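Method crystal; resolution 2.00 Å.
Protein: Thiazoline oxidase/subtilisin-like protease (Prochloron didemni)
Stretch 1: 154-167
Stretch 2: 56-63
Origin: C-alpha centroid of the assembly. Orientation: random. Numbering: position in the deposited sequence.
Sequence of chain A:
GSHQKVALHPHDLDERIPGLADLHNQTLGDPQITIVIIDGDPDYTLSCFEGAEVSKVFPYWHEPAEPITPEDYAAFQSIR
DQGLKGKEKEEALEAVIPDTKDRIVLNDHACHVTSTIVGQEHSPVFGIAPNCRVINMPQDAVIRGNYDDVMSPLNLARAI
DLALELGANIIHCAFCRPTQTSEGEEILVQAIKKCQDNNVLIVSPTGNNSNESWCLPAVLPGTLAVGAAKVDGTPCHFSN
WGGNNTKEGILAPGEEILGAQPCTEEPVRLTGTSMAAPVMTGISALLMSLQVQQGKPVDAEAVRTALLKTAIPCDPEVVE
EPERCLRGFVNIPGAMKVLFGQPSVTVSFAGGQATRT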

# COMPACT_ATOMS: atom_id res chain seq x y z
N LEU A 154 -9.48 -5.29 -18.22
CA LEU A 154 -8.78 -4.66 -19.33
C LEU A 154 -8.05 -3.39 -18.89
O LEU A 154 -6.86 -3.21 -19.20
CB LEU A 154 -9.73 -4.35 -20.48
CG LEU A 154 -9.23 -3.42 -21.59
CD1 LEU A 154 -7.92 -3.90 -22.20
CD2 LEU A 154 -10.31 -3.28 -22.66
N ASN A 155 -8.75 -2.51 -18.18
CA ASN A 155 -8.15 -1.28 -17.70
C ASN A 155 -7.00 -1.55 -16.73
O ASN A 155 -5.97 -0.87 -16.78
CB ASN A 155 -9.19 -0.38 -17.04
CG ASN A 155 -8.62 0.96 -16.64
OD1 ASN A 155 -8.14 1.72 -17.49
ND2 ASN A 155 -8.65 1.26 -15.34
N LEU A 156 -7.16 -2.54 -15.86
CA LEU A 156 -6.11 -2.88 -14.92
C LEU A 156 -4.89 -3.44 -15.66
O LEU A 156 -3.76 -3.10 -15.34
CB LEU A 156 -6.63 -3.83 -13.84
CG LEU A 156 -5.66 -4.22 -12.72
CD1 LEU A 156 -4.93 -3.04 -12.06
CD2 LEU A 156 -6.44 -5.02 -11.68
N ALA A 157 -5.14 -4.28 -16.66
CA ALA A 157 -4.06 -4.82 -17.50
C ALA A 157 -3.27 -3.68 -18.17
O ALA A 157 -2.05 -3.67 -18.15
CB ALA A 157 -4.62 -5.76 -18.56
N ARG A 158 -3.99 -2.74 -18.77
CA ARG A 158 -3.36 -1.58 -19.39
C ARG A 158 -2.54 -0.76 -18.37
O ARG A 158 -1.44 -0.30 -18.66
CB ARG A 158 -4.43 -0.72 -20.06
CG ARG A 158 -5.15 -1.44 -21.20
CD ARG A 158 -6.18 -0.53 -21.87
NE ARG A 158 -5.57 0.48 -22.75
CZ ARG A 158 -6.26 1.35 -23.50
NH1 ARG A 158 -7.60 1.36 -23.48
NH2 ARG A 158 -5.61 2.20 -24.28
N ALA A 159 -3.11 -0.57 -17.18
CA ALA A 159 -2.40 0.13 -16.09
C ALA A 159 -1.08 -0.57 -15.70
O ALA A 159 -0.06 0.09 -15.46
CB ALA A 159 -3.31 0.29 -14.89
N ILE A 160 -1.12 -1.90 -15.60
CA ILE A 160 0.06 -2.69 -15.22
C ILE A 160 1.15 -2.57 -16.30
O ILE A 160 2.31 -2.32 -15.97
CB ILE A 160 -0.33 -4.15 -14.89
CG1 ILE A 160 -1.05 -4.20 -13.54
CG2 ILE A 160 0.89 -5.09 -14.86
CD1 ILE A 160 -1.83 -5.48 -13.30
N ASP A 161 0.77 -2.69 -17.59
CA ASP A 161 1.74 -2.54 -18.69
C ASP A 161 2.38 -1.18 -18.60
O ASP A 161 3.58 -1.06 -18.80
CB ASP A 161 1.12 -2.69 -20.09
CG ASP A 161 0.75 -4.12 -20.42
OD1 ASP A 161 1.45 -5.04 -19.92
OD2 ASP A 161 -0.24 -4.33 -21.15
N LEU A 162 1.58 -0.13 -18.33
CA LEU A 162 2.15 1.20 -18.15
C LEU A 162 3.09 1.28 -16.93
O LEU A 162 4.17 1.84 -17.01
CB LEU A 162 1.04 2.28 -18.05
CG LEU A 162 1.53 3.74 -17.93
CD1 LEU A 162 2.49 4.11 -19.07
CD2 LEU A 162 0.33 4.67 -17.90
N ALA A 163 2.64 0.76 -15.79
CA ALA A 163 3.45 0.73 -14.57
C ALA A 163 4.82 0.07 -14.81
O ALA A 163 5.84 0.57 -14.32
CB ALA A 163 2.72 -0.00 -13.47
N LEU A 164 4.83 -1.04 -15.55
CA LEU A 164 6.08 -1.69 -15.94
C LEU A 164 7.00 -0.74 -16.72
O LEU A 164 8.18 -0.60 -16.40
CB LEU A 164 5.81 -2.95 -16.77
CG LEU A 164 5.30 -4.15 -15.99
CD1 LEU A 164 4.91 -5.26 -16.95
CD2 LEU A 164 6.33 -4.62 -14.96
N GLU A 165 6.44 -0.07 -17.73
CA GLU A 165 7.21 0.86 -18.53
C GLU A 165 7.72 2.05 -17.72
O GLU A 165 8.77 2.63 -18.03
CB GLU A 165 6.37 1.33 -19.74
CG GLU A 165 7.22 1.92 -20.85
CD GLU A 165 8.21 0.90 -21.40
OE1 GLU A 165 7.95 -0.31 -21.29
OE2 GLU A 165 9.24 1.32 -21.93
N LEU A 166 6.99 2.42 -16.68
CA LEU A 166 7.43 3.48 -15.78
C LEU A 166 8.58 3.09 -14.84
O LEU A 166 9.10 3.94 -14.12
CB LEU A 166 6.23 4.01 -14.98
CG LEU A 166 5.12 4.68 -15.81
CD1 LEU A 166 3.90 4.91 -14.93
CD2 LEU A 166 5.61 6.00 -16.42
N GLY A 167 8.99 1.83 -14.84
CA GLY A 167 10.12 1.42 -13.99
C GLY A 167 9.75 0.88 -12.61
O GLY A 167 10.58 0.86 -11.70
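Stretch 2, residues 56-63: KVFPYWHE

Stretch 2 has little regular structure. It runs extended from Val57 to Pro59, then folds into a type I beta turn from Pro59 to His62. The turn is closed by a backbone hydrogen bond from His62 N to Pro59 O, 3.1 Å. There is no second helix or strand, so no crossing angle applies. Direction is read from the contacts instead. Val57 lies by Leu162 and Leu166, late in stretch 1, while Trp61 and His62 reach back to Asn155. The two stretches therefore run in opposite senses. The CA atoms of Ala159 and Pro59 are 6.9 Å apart, and those of Leu166 and Val57 are 8.9 Å apart. The contact buries 469 Å² in all.

Asn155 OD1 is the polar centre of the contact. It accepts two hydrogen bonds, one from Trp61 NE1 at 2.8 Å and one from His62 NE2 at 2.8 Å. Both have N-H...O angles of 166°, close to linear. The oxygen lies near the plane of each ring, at its edge, where the N-H points. Both ring donors are thus satisfied by one acceptor, and the bond to His62 places a proton on NE2. Asn155 ND2 is bonded elsewhere in the structure, so both the oxygen and the nitrogen of the amide have partners.

Trp61 has the largest covered area, 126 Å². Its chi1 is 63° (p). The guanidinium of Arg158 lies flat on one face of the indole, with centres 3.8 Å apart and planes at 13°. Arg158 CZ is 3.8 Å from the centroid of the Trp61 five-membered ring, a cation-pi contact. Arg158 CD adds a CH-pi contact to the same centroid at 4.3 Å. Arg158 NH2 also donates to water 1 at 3.1 Å. This water is 2.7 Å from Tyr60 OH and bridges the two side chains.

The helix backbone atoms nearest the indole are bonded within the helix. Arg158 O lies 3.4 Å from Trp61 CH2 but accepts from Leu162 N at 3.0 Å. Ala159 N lies 3.5 Å from Trp61 CZ2 but donates to Asn155 O at 2.9 Å. The indole packs beside these atoms without displacing either bond.

The remaining contact is apolar. Leu162 CD2 is 3.8 Å from Trp61 CZ3, 4.2 Å from Val57 CG1 and 4.4 Å from Tyr60 CE2. Leu166 CD1 reaches Val57 CG1 at 3.9 Å. Gly167 is the first residue to leave helical phi/psi; its phi is positive, in a Schellman motif, and its N donates to Leu164 O at 3.0 Å.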

# COMPACT_ATOMS: atom_id res chain seq x y z
N LYS A 56 2.50 11.92 -10.10
CA LYS A 56 1.34 11.28 -10.72
C LYS A 56 1.55 11.03 -12.20
O LYS A 56 2.01 11.92 -12.92
CB LYS A 56 0.07 12.11 -10.54
CG LYS A 56 -0.33 12.34 -9.09
CD LYS A 56 -1.60 13.16 -9.01
CE LYS A 56 -1.75 13.78 -7.63
NZ LYS A 56 -3.09 14.42 -7.45
N VAL A 57 1.19 9.83 -12.65
CA VAL A 57 1.10 9.54 -14.06
C VAL A 57 -0.33 9.05 -14.30
O VAL A 57 -0.69 7.95 -13.90
CB VAL A 57 2.15 8.49 -14.51
CG1 VAL A 57 1.92 8.07 -15.96
CG2 VAL A 57 3.57 9.05 -14.35
N PHE A 58 -1.15 9.91 -14.92
CA PHE A 58 -2.54 9.58 -15.23
C PHE A 58 -2.59 8.73 -16.48
O PHE A 58 -1.95 9.08 -17.46
CB PHE A 58 -3.39 10.86 -15.44
CG PHE A 58 -3.59 11.66 -14.21
CD1 PHE A 58 -4.71 11.48 -13.42
CD2 PHE A 58 -2.64 12.60 -13.81
CE1 PHE A 58 -4.89 12.21 -12.26
CE2 PHE A 58 -2.81 13.33 -12.66
CZ PHE A 58 -3.93 13.14 -11.87
N PRO A 59 -3.34 7.61 -16.45
CA PRO A 59 -3.45 6.78 -17.66
C PRO A 59 -3.94 7.66 -18.81
O PRO A 59 -5.00 8.29 -18.69
CB PRO A 59 -4.52 5.75 -17.27
CG PRO A 59 -4.48 5.70 -15.78
CD PRO A 59 -4.17 7.11 -15.35
N TYR A 60 -3.17 7.72 -19.89
CA TYR A 60 -3.47 8.65 -20.98
C TYR A 60 -4.73 8.27 -21.77
O TYR A 60 -5.27 9.09 -22.53
CB TYR A 60 -2.26 8.76 -21.90
CG TYR A 60 -1.77 7.42 -22.43
CD1 TYR A 60 -2.27 6.90 -23.62
CD2 TYR A 60 -0.85 6.66 -21.72
CE1 TYR A 60 -1.84 5.69 -24.10
CE2 TYR A 60 -0.41 5.43 -22.19
CZ TYR A 60 -0.91 4.96 -23.38
OH TYR A 60 -0.51 3.74 -23.85
N TRP A 61 -5.18 7.03 -21.60
CA TRP A 61 -6.40 6.54 -22.24
C TRP A 61 -7.68 6.87 -21.47
O TRP A 61 -8.78 6.56 -21.93
CB TRP A 61 -6.30 5.03 -22.53
CG TRP A 61 -6.15 4.14 -21.30
CD1 TRP A 61 -7.16 3.53 -20.60
CD2 TRP A 61 -4.93 3.76 -20.66
NE1 TRP A 61 -6.63 2.81 -19.55
CE2 TRP A 61 -5.26 2.94 -19.56
CE3 TRP A 61 -3.57 4.04 -20.91
CZ2 TRP A 61 -4.28 2.39 -18.70
CZ3 TRP A 61 -2.58 3.49 -20.04
CH2 TRP A 61 -2.96 2.68 -18.96
N HIS A 62 -7.56 7.54 -20.32
CA HIS A 62 -8.73 8.02 -19.57
C HIS A 62 -9.13 9.44 -19.97
O HIS A 62 -8.27 10.28 -20.18
CB HIS A 62 -8.46 8.02 -18.06
CG HIS A 62 -8.30 6.65 -17.47
ND1 HIS A 62 -7.81 6.44 -16.20
CD2 HIS A 62 -8.57 5.42 -17.98
CE1 HIS A 62 -7.79 5.14 -15.95
NE2 HIS A 62 -8.25 4.50 -17.01
N GLU A 63 -10.43 9.68 -20.07
CA GLU A 63 -10.94 11.06 -20.13
C GLU A 63 -10.73 11.68 -18.75
O GLU A 63 -11.07 11.05 -17.74
CB GLU A 63 -12.42 11.08 -20.52
CG GLU A 63 -12.72 10.76 -21.98
CD GLU A 63 -12.20 11.81 -22.96
OE1 GLU A 63 -11.95 12.97 -22.56
OE2 GLU A 63 -12.04 11.46 -24.15
O HOH W 1 -2.61 2.66 -25.11